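Eukaryotic initiation factor 4F subunit p150 (Saccharomyces cerevisiae, PDB 2VSO) scaffolds the eIF4F complex, which binds the mRNA cap and starts assembly of the translation apparatus, and promotes translation through polyadenylate-binding protein PAB1. Local coordinates at residues C[38-43]-C[76-81]; C[209-214]-C[264-269]. All blocks are in the same frame, centred on the assembly; numbering follows the deposited sequence.

Contact 1 (C[38-43]-C[76-81]); sequences RKMKSL and KAVIEQ
Within the all-helical MIF4G domain, a HEAT-type array that forms the eIF4A-binding middle part of this initiation factor, Met40 of helix 33-45 reaches across to Val78 and Gln81 of helix 73-88. The two short helical segments run in roughly the same direction, their axes 38° apart and 10.7 Å from each other at closest approach. That separation is bridged mainly by side chains, with no hydrogen bond between the segments. Met40 bends at both chi2 (-62°) and chi3, which folds the thioether across Val78 at about a right angle. Both branches of the valine are used: Met40 CE packs on Val78 CG1 at 3.9 Å, and Met40 SD lies 4.0 Å from Val78 CG2. Nearer its root, at CB and CG, the methionine meets the carboxamide of Gln81, whose chain is extended beyond CG. Met40 CG lies off one face of that amide, tilted about 40° from its normal and 4.1 Å from Gln81 CD. The modelled approach of the amide oxygen to Met40 CB is too close to be trusted. Gln81 NE2 is turned back to the first helix, where it makes a weak hydrogen bond to Val36 O. Helix 52-64 lies alongside both partners, with Ile62 touching Lys39, Leu43 and Val78, while helix 122-139 packs against Ile79 and Glu80 of the second segment.

Contact 2 (C[209-214]-C[264-269]); sequences PSEETL and SRIKFK
Ile266, near the start of helix 264-278, is inserted against Glu211 and Leu214 in the first turn of helix 211-228, a helix-to-helix packing in the C-terminal part of the HEAT-type MIF4G domain. Its CB is directed at the opposing helix, and from there the side chain divides between an acidic and an apolar neighbour. The Ile266 CG2 methyl goes to Leu214, 3.9 Å from Leu214 CB and 4.1 Å from Leu214 CD1, and the two side chains cross at about a right angle. The other branch, CG1, is placed opposite the carbonyl carbon by a chi1 of -45° and takes up the glutamate. Ile266 CG1 sits over the face of the Glu211 carboxylate, 3.6 Å from Glu211 CD and almost squarely above that carbon, with Glu211 OE1 and OE2 at similar range. The tip, Ile266 CD1, stays over the same face, 4.2 Å from Glu211 CD, at the limit of contact. The carboxylate thus presents a flat face to the hydrocarbon, while Glu211 OE2 accepts a hydrogen bond from Ser263 N, just before helix 264-278. Ser263 OG in turn bonds Ile266 N, and Arg265 forms a salt bridge with Glu215 further along helix 211-228. Leu214 completes the joint by touching Ile256 of helix 242-257 and Leu205 of helix 191-206.

How the contacts relate
Following the chain from the N terminus, contact 1 comes first: helix 33-45 is followed by helix 52-64, and the return of helix 73-88 closes a loop of 32 residues. The chain then passes through helices 93-106, 122-139, 163-185 and 191-206 before 209-214 begins the second loop, whose 49 intervening residues include helix 242-257, and 264-269 closes it. The loops follow in series, neither nested nor crossed. The centres of contacts 1 and 2 are 34 Å apart, on opposite sides of the chain's centre, and the nearest atoms of the contacts about 20 Å apart. Contact 1 ties helix 33-45 to 73-88 and contact 2 ties 211-228 to 264-278, each beside residues facing the chain of another protein.

Contact 1 (C[38-43]-C[76-81])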
ATOM      1  N   ARG C  38     -24.957  13.818   1.293  1.00 57.17           N
ATOM      2  CA  ARG C  38     -25.091  12.425   0.912  1.00 48.58           C
ATOM      3  C   ARG C  38     -24.648  12.248  -0.527  1.00 57.18           C
ATOM      4  O   ARG C  38     -23.829  11.381  -0.819  1.00 84.95           O
ATOM      5  CB  ARG C  38     -26.516  11.904   1.157  1.00 56.64           C
ATOM      6  CG  ARG C  38     -26.941  11.944   2.640  1.00 68.22           C
ATOM      7  CD  ARG C  38     -28.380  11.473   2.867  1.00 65.50           C
ATOM      8  NE  ARG C  38     -28.509  10.023   2.780  1.00 91.37           N
ATOM      9  CZ  ARG C  38     -28.319   9.187   3.798  1.00 99.89           C
ATOM     10  NH1 ARG C  38     -27.990   9.656   4.996  1.00 81.25           N
ATOM     11  NH2 ARG C  38     -28.455   7.878   3.615  1.00112.12           N
ATOM     12  N   LYS C  39     -25.151  13.080  -1.429  1.00 57.70           N
ATOM     13  CA  LYS C  39     -24.722  12.984  -2.816  1.00 46.59           C
ATOM     14  C   LYS C  39     -23.244  13.231  -2.939  1.00 60.71           C
ATOM     15  O   LYS C  39     -22.589  12.649  -3.806  1.00 75.37           O
ATOM     16  CB  LYS C  39     -25.487  13.938  -3.719  1.00 54.34           C
ATOM     17  CG  LYS C  39     -26.827  13.364  -4.147  1.00 81.09           C
ATOM     18  CD  LYS C  39     -27.846  14.440  -4.480  1.00 95.10           C
ATOM     19  CE  LYS C  39     -29.213  13.817  -4.681  1.00105.40           C
ATOM     20  NZ  LYS C  39     -30.219  14.822  -5.118  1.00115.96           N
ATOM     21  N   MET C  40     -22.708  14.077  -2.063  1.00 52.02           N
ATOM     22  CA  MET C  40     -21.284  14.390  -2.101  1.00 53.47           C
ATOM     23  C   MET C  40     -20.417  13.263  -1.545  1.00 67.03           C
ATOM     24  O   MET C  40     -19.347  12.995  -2.083  1.00 80.57           O
ATOM     25  CB  MET C  40     -20.979  15.697  -1.380  1.00 64.61           C
ATOM     26  CG  MET C  40     -21.240  16.935  -2.207  1.00 63.15           C
ATOM     27  SD  MET C  40     -20.228  17.019  -3.686  1.00 59.72           S
ATOM     28  CE  MET C  40     -18.600  17.300  -2.982  1.00 66.49           C
ATOM     29  N   LYS C  41     -20.863  12.615  -0.471  1.00 63.86           N
ATOM     30  CA  LYS C  41     -20.174  11.421   0.013  1.00 47.28           C
ATOM     31  C   LYS C  41     -20.097  10.414  -1.115  1.00 48.44           C
ATOM     32  O   LYS C  41     -19.043   9.848  -1.404  1.00 62.29           O
ATOM     33  CB  LYS C  41     -20.904  10.777   1.193  1.00 42.00           C
ATOM     34  CG  LYS C  41     -20.428  11.250   2.551  1.00 55.09           C
ATOM     35  CD  LYS C  41     -21.124  10.477   3.665  1.00 70.92           C
ATOM     36  CE  LYS C  41     -20.896  11.128   5.024  1.00 85.42           C
ATOM     37  NZ  LYS C  41     -21.108  12.608   4.961  1.00106.83           N
ATOM     38  N   SER C  42     -21.237  10.190  -1.749  1.00 51.44           N
ATOM     39  CA  SER C  42     -21.333   9.213  -2.818  1.00 40.23           C
ATOM     40  C   SER C  42     -20.434   9.608  -3.978  1.00 52.62           C
ATOM     41  O   SER C  42     -19.735   8.772  -4.539  1.00 70.18           O
ATOM     42  CB  SER C  42     -22.786   9.068  -3.281  1.00 41.50           C
ATOM     43  OG  SER C  42     -22.967   7.884  -4.052  1.00 50.41           O
ATOM     44  N   LEU C  43     -20.430  10.882  -4.332  1.00 41.60           N
ATOM     45  CA  LEU C  43     -19.609  11.309  -5.446  1.00 39.50           C
ATOM     46  C   LEU C  43     -18.113  11.332  -5.119  1.00 49.65           C
ATOM     47  O   LEU C  43     -17.287  11.089  -5.990  1.00 56.15           O
ATOM     48  CB  LEU C  43     -20.078  12.657  -5.967  1.00 48.50           C
ATOM     49  CG  LEU C  43     -21.410  12.546  -6.704  1.00 51.17           C
ATOM     50  CD1 LEU C  43     -22.043  13.915  -6.917  1.00 44.36           C
ATOM     51  CD2 LEU C  43     -21.197  11.836  -8.022  1.00 42.42           C
ATOM     52  N   LYS C  76     -20.083  26.583  -0.946  1.00 61.46           N
ATOM     53  CA  LYS C  76     -19.197  26.609   0.217  1.00 52.52           C
ATOM     54  C   LYS C  76     -19.170  25.212   0.805  1.00 59.44           C
ATOM     55  O   LYS C  76     -18.141  24.752   1.308  1.00 64.12           O
ATOM     56  CB  LYS C  76     -19.721  27.544   1.304  1.00 41.26           C
ATOM     57  CG  LYS C  76     -19.589  29.047   1.064  1.00 51.45           C
ATOM     58  CD  LYS C  76     -20.360  29.822   2.165  1.00 35.32           C
ATOM     59  CE  LYS C  76     -20.281  31.343   2.008  1.00 52.51           C
ATOM     60  NZ  LYS C  76     -21.443  32.038   2.662  1.00 60.87           N
ATOM     61  N   ALA C  77     -20.324  24.548   0.745  1.00 36.30           N
ATOM     62  CA  ALA C  77     -20.514  23.292   1.440  1.00 47.02           C
ATOM     63  C   ALA C  77     -19.772  22.163   0.702  1.00 52.37           C
ATOM     64  O   ALA C  77     -19.180  21.272   1.315  1.00 64.96           O
ATOM     65  CB  ALA C  77     -21.998  22.996   1.573  1.00 34.24           C
ATOM     66  N   VAL C  78     -19.799  22.245  -0.622  1.00 53.22           N
ATOM     67  CA  VAL C  78     -19.087  21.346  -1.508  1.00 43.73           C
ATOM     68  C   VAL C  78     -17.571  21.474  -1.373  1.00 53.22           C
ATOM     69  O   VAL C  78     -16.883  20.468  -1.256  1.00 66.29           O
ATOM     70  CB  VAL C  78     -19.486  21.602  -2.962  1.00 48.01           C
ATOM     71  CG1 VAL C  78     -18.413  21.087  -3.915  1.00 35.07           C
ATOM     72  CG2 VAL C  78     -20.840  20.977  -3.246  1.00 38.59           C
ATOM     73  N   ILE C  79     -17.051  22.700  -1.387  1.00 51.89           N
ATOM     74  CA  ILE C  79     -15.617  22.905  -1.147  1.00 53.56           C
ATOM     75  C   ILE C  79     -15.210  22.288   0.188  1.00 42.52           C
ATOM     76  O   ILE C  79     -14.182  21.635   0.297  1.00 67.93           O
ATOM     77  CB  ILE C  79     -15.209  24.404  -1.098  1.00 43.60           C
ATOM     78  CG1 ILE C  79     -15.465  25.119  -2.428  1.00 35.88           C
ATOM     79  CG2 ILE C  79     -13.762  24.536  -0.703  1.00 43.15           C
ATOM     80  CD1 ILE C  79     -15.463  24.216  -3.616  1.00 41.79           C
ATOM     81  N   GLU C  80     -16.019  22.509   1.212  1.00 51.99           N
ATOM     82  CA  GLU C  80     -15.647  22.108   2.558  1.00 46.99           C
ATOM     83  C   GLU C  80     -15.565  20.593   2.658  1.00 66.86           C
ATOM     84  O   GLU C  80     -14.772  20.040   3.428  1.00 72.76           O
ATOM     85  CB  GLU C  80     -16.666  22.627   3.552  1.00 38.10           C
ATOM     86  CG  GLU C  80     -16.393  22.210   4.981  1.00 59.51           C
ATOM     87  CD  GLU C  80     -17.611  22.349   5.877  1.00 67.63           C
ATOM     88  OE1 GLU C  80     -17.451  22.241   7.109  1.00 60.43           O
ATOM     89  OE2 GLU C  80     -18.725  22.559   5.346  1.00 78.80           O
ATOM     90  N   GLN C  81     -16.393  19.928   1.866  1.00 50.84           N
ATOM     91  CA  GLN C  81     -16.446  18.480   1.868  1.00 50.94           C
ATOM     92  C   GLN C  81     -15.301  17.868   1.069  1.00 54.92           C
ATOM     93  O   GLN C  81     -14.854  16.763   1.371  1.00 56.07           O
ATOM     94  CB  GLN C  81     -17.773  17.999   1.298  1.00 47.66           C
ATOM     95  CG  GLN C  81     -18.897  17.964   2.288  1.00 53.38           C
ATOM     96  CD  GLN C  81     -20.153  17.374   1.681  1.00 84.80           C
ATOM     97  OE1 GLN C  81     -20.198  16.190   1.346  1.00 78.45           O
ATOM     98  NE2 GLN C  81     -21.185  18.199   1.536  1.00102.04           N
TER

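Contact 2 (C[209-214]-C[264-269])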
ATOM      1  N   PRO C 209      11.317  16.746  15.859  1.00 81.22           N
ATOM      2  CA  PRO C 209      10.336  16.422  14.816  1.00 69.52           C
ATOM      3  C   PRO C 209      10.052  14.932  14.741  1.00 73.71           C
ATOM      4  O   PRO C 209      10.980  14.134  14.824  1.00 74.20           O
ATOM      5  CB  PRO C 209      11.029  16.876  13.523  1.00 71.76           C
ATOM      6  CG  PRO C 209      12.315  17.579  13.956  1.00 71.52           C
ATOM      7  CD  PRO C 209      12.647  17.020  15.293  1.00 69.44           C
ATOM      8  N   SER C 210       8.783  14.567  14.586  1.00 64.12           N
ATOM      9  CA  SER C 210       8.411  13.170  14.434  1.00 55.84           C
ATOM     10  C   SER C 210       8.672  12.748  12.995  1.00 68.28           C
ATOM     11  O   SER C 210       8.890  13.586  12.128  1.00 82.13           O
ATOM     12  CB  SER C 210       6.943  12.950  14.802  1.00 62.97           C
ATOM     13  OG  SER C 210       6.084  13.542  13.844  1.00 89.36           O
ATOM     14  N   GLU C 211       8.660  11.451  12.733  1.00 63.39           N
ATOM     15  CA  GLU C 211       8.983  10.985  11.394  1.00 63.36           C
ATOM     16  C   GLU C 211       7.881  11.266  10.365  1.00 54.74           C
ATOM     17  O   GLU C 211       8.167  11.469   9.188  1.00 49.31           O
ATOM     18  CB  GLU C 211       9.411   9.516  11.413  1.00 72.68           C
ATOM     19  CG  GLU C 211      10.822   9.356  11.965  1.00100.17           C
ATOM     20  CD  GLU C 211      11.424   7.991  11.706  1.00103.50           C
ATOM     21  OE1 GLU C 211      10.678   7.073  11.295  1.00111.32           O
ATOM     22  OE2 GLU C 211      12.647   7.844  11.924  1.00 89.53           O
ATOM     23  N   GLU C 212       6.630  11.300  10.806  1.00 49.74           N
ATOM     24  CA  GLU C 212       5.529  11.671   9.924  1.00 47.94           C
ATOM     25  C   GLU C 212       5.648  13.122   9.441  1.00 49.34           C
ATOM     26  O   GLU C 212       5.360  13.426   8.288  1.00 53.08           O
ATOM     27  CB  GLU C 212       4.183  11.465  10.618  1.00 57.95           C
ATOM     28  CG  GLU C 212       4.047  10.133  11.329  1.00 72.53           C
ATOM     29  CD  GLU C 212       2.662   9.942  11.893  1.00108.21           C
ATOM     30  OE1 GLU C 212       1.792  10.794  11.609  1.00118.95           O
ATOM     31  OE2 GLU C 212       2.444   8.948  12.620  1.00125.04           O
ATOM     32  N   THR C 213       6.079  14.012  10.329  1.00 47.72           N
ATOM     33  CA  THR C 213       6.246  15.417   9.980  1.00 44.95           C
ATOM     34  C   THR C 213       7.346  15.618   8.945  1.00 53.41           C
ATOM     35  O   THR C 213       7.150  16.314   7.948  1.00 46.10           O
ATOM     36  CB  THR C 213       6.519  16.277  11.232  1.00 47.85           C
ATOM     37  OG1 THR C 213       5.301  16.426  11.969  1.00 70.87           O
ATOM     38  CG2 THR C 213       7.015  17.640  10.847  1.00 38.65           C
ATOM     39  N   LEU C 214       8.496  14.995   9.195  1.00 63.26           N
ATOM     40  CA  LEU C 214       9.639  15.013   8.283  1.00 50.99           C
ATOM     41  C   LEU C 214       9.284  14.427   6.926  1.00 45.63           C
ATOM     42  O   LEU C 214       9.679  14.945   5.888  1.00 46.86           O
ATOM     43  CB  LEU C 214      10.775  14.193   8.880  1.00 60.08           C
ATOM     44  CG  LEU C 214      11.499  14.802  10.064  1.00 56.37           C
ATOM     45  CD1 LEU C 214      12.172  13.704  10.848  1.00 55.14           C
ATOM     46  CD2 LEU C 214      12.490  15.843   9.563  1.00 42.23           C
ATOM     47  N   SER C 264      17.435   5.532   9.161  1.00 68.17           N
ATOM     48  CA  SER C 264      18.244   5.701   7.969  1.00 65.19           C
ATOM     49  C   SER C 264      17.370   6.120   6.803  1.00 54.84           C
ATOM     50  O   SER C 264      17.787   6.910   5.970  1.00 59.99           O
ATOM     51  CB  SER C 264      18.967   4.392   7.619  1.00 58.28           C
ATOM     52  OG  SER C 264      20.053   4.154   8.493  1.00 87.06           O
ATOM     53  N   ARG C 265      16.166   5.563   6.742  1.00 53.88           N
ATOM     54  CA  ARG C 265      15.256   5.789   5.626  1.00 48.07           C
ATOM     55  C   ARG C 265      14.969   7.281   5.468  1.00 69.11           C
ATOM     56  O   ARG C 265      15.024   7.811   4.358  1.00 70.59           O
ATOM     57  CB  ARG C 265      13.955   5.015   5.853  1.00 47.68           C
ATOM     58  CG  ARG C 265      13.101   4.818   4.625  1.00 43.53           C
ATOM     59  CD  ARG C 265      11.856   4.028   4.970  1.00 50.40           C
ATOM     60  NE  ARG C 265      10.951   4.815   5.793  1.00 81.39           N
ATOM     61  CZ  ARG C 265      10.028   5.637   5.305  1.00 79.63           C
ATOM     62  NH1 ARG C 265       9.876   5.764   3.989  1.00 62.47           N
ATOM     63  NH2 ARG C 265       9.259   6.324   6.139  1.00 76.48           N
ATOM     64  N   ILE C 266      14.673   7.945   6.591  1.00 67.29           N
ATOM     65  CA  ILE C 266      14.365   9.374   6.607  1.00 53.96           C
ATOM     66  C   ILE C 266      15.616  10.208   6.377  1.00 60.51           C
ATOM     67  O   ILE C 266      15.563  11.252   5.729  1.00 83.61           O
ATOM     68  CB  ILE C 266      13.707   9.829   7.938  1.00 51.89           C
ATOM     69  CG1 ILE C 266      12.611   8.865   8.371  1.00 60.71           C
ATOM     70  CG2 ILE C 266      13.096  11.194   7.775  1.00 58.45           C
ATOM     71  CD1 ILE C 266      11.330   9.036   7.611  1.00 66.67           C
ATOM     72  N   LYS C 267      16.739   9.755   6.924  1.00 53.27           N
ATOM     73  CA  LYS C 267      18.013  10.441   6.749  1.00 46.48           C
ATOM     74  C   LYS C 267      18.396  10.449   5.282  1.00 43.05           C
ATOM     75  O   LYS C 267      19.032  11.382   4.811  1.00 53.61           O
ATOM     76  CB  LYS C 267      19.122   9.779   7.560  1.00 46.66           C
ATOM     77  CG  LYS C 267      20.424  10.570   7.538  1.00 74.61           C
ATOM     78  CD  LYS C 267      21.597   9.758   8.061  1.00 93.23           C
ATOM     79  CE  LYS C 267      21.888   8.569   7.154  1.00114.56           C
ATOM     80  NZ  LYS C 267      22.818   7.588   7.787  1.00127.65           N
ATOM     81  N   PHE C 268      17.998   9.403   4.563  1.00 40.91           N
ATOM     82  CA  PHE C 268      18.263   9.319   3.137  1.00 57.23           C
ATOM     83  C   PHE C 268      17.374  10.277   2.367  1.00 47.53           C
ATOM     84  O   PHE C 268      17.805  10.846   1.377  1.00 51.26           O
ATOM     85  CB  PHE C 268      18.083   7.888   2.596  1.00 73.27           C
ATOM     86  CG  PHE C 268      19.205   6.949   2.958  1.00 66.95           C
ATOM     87  CD1 PHE C 268      18.957   5.602   3.163  1.00 52.05           C
ATOM     88  CD2 PHE C 268      20.499   7.417   3.108  1.00 60.06           C
ATOM     89  CE1 PHE C 268      19.981   4.747   3.504  1.00 60.36           C
ATOM     90  CE2 PHE C 268      21.523   6.560   3.457  1.00 53.54           C
ATOM     91  CZ  PHE C 268      21.262   5.225   3.650  1.00 62.77           C
ATOM     92  N   LYS C 269      16.129  10.434   2.812  1.00 52.61           N
ATOM     93  CA  LYS C 269      15.190  11.369   2.179  1.00 56.29           C
ATOM     94  C   LYS C 269      15.658  12.818   2.301  1.00 50.10           C
ATOM     95  O   LYS C 269      15.639  13.569   1.332  1.00 54.77           O
ATOM     96  CB  LYS C 269      13.785  11.223   2.773  1.00 52.51           C
ATOM     97  CG  LYS C 269      13.028   9.994   2.282  1.00 48.17           C
ATOM     98  CD  LYS C 269      11.765   9.734   3.113  1.00 46.39           C
ATOM     99  CE  LYS C 269      10.793   8.853   2.350  1.00 49.91           C
ATOM    100  NZ  LYS C 269      11.455   7.637   1.805  1.00 82.06           N
TER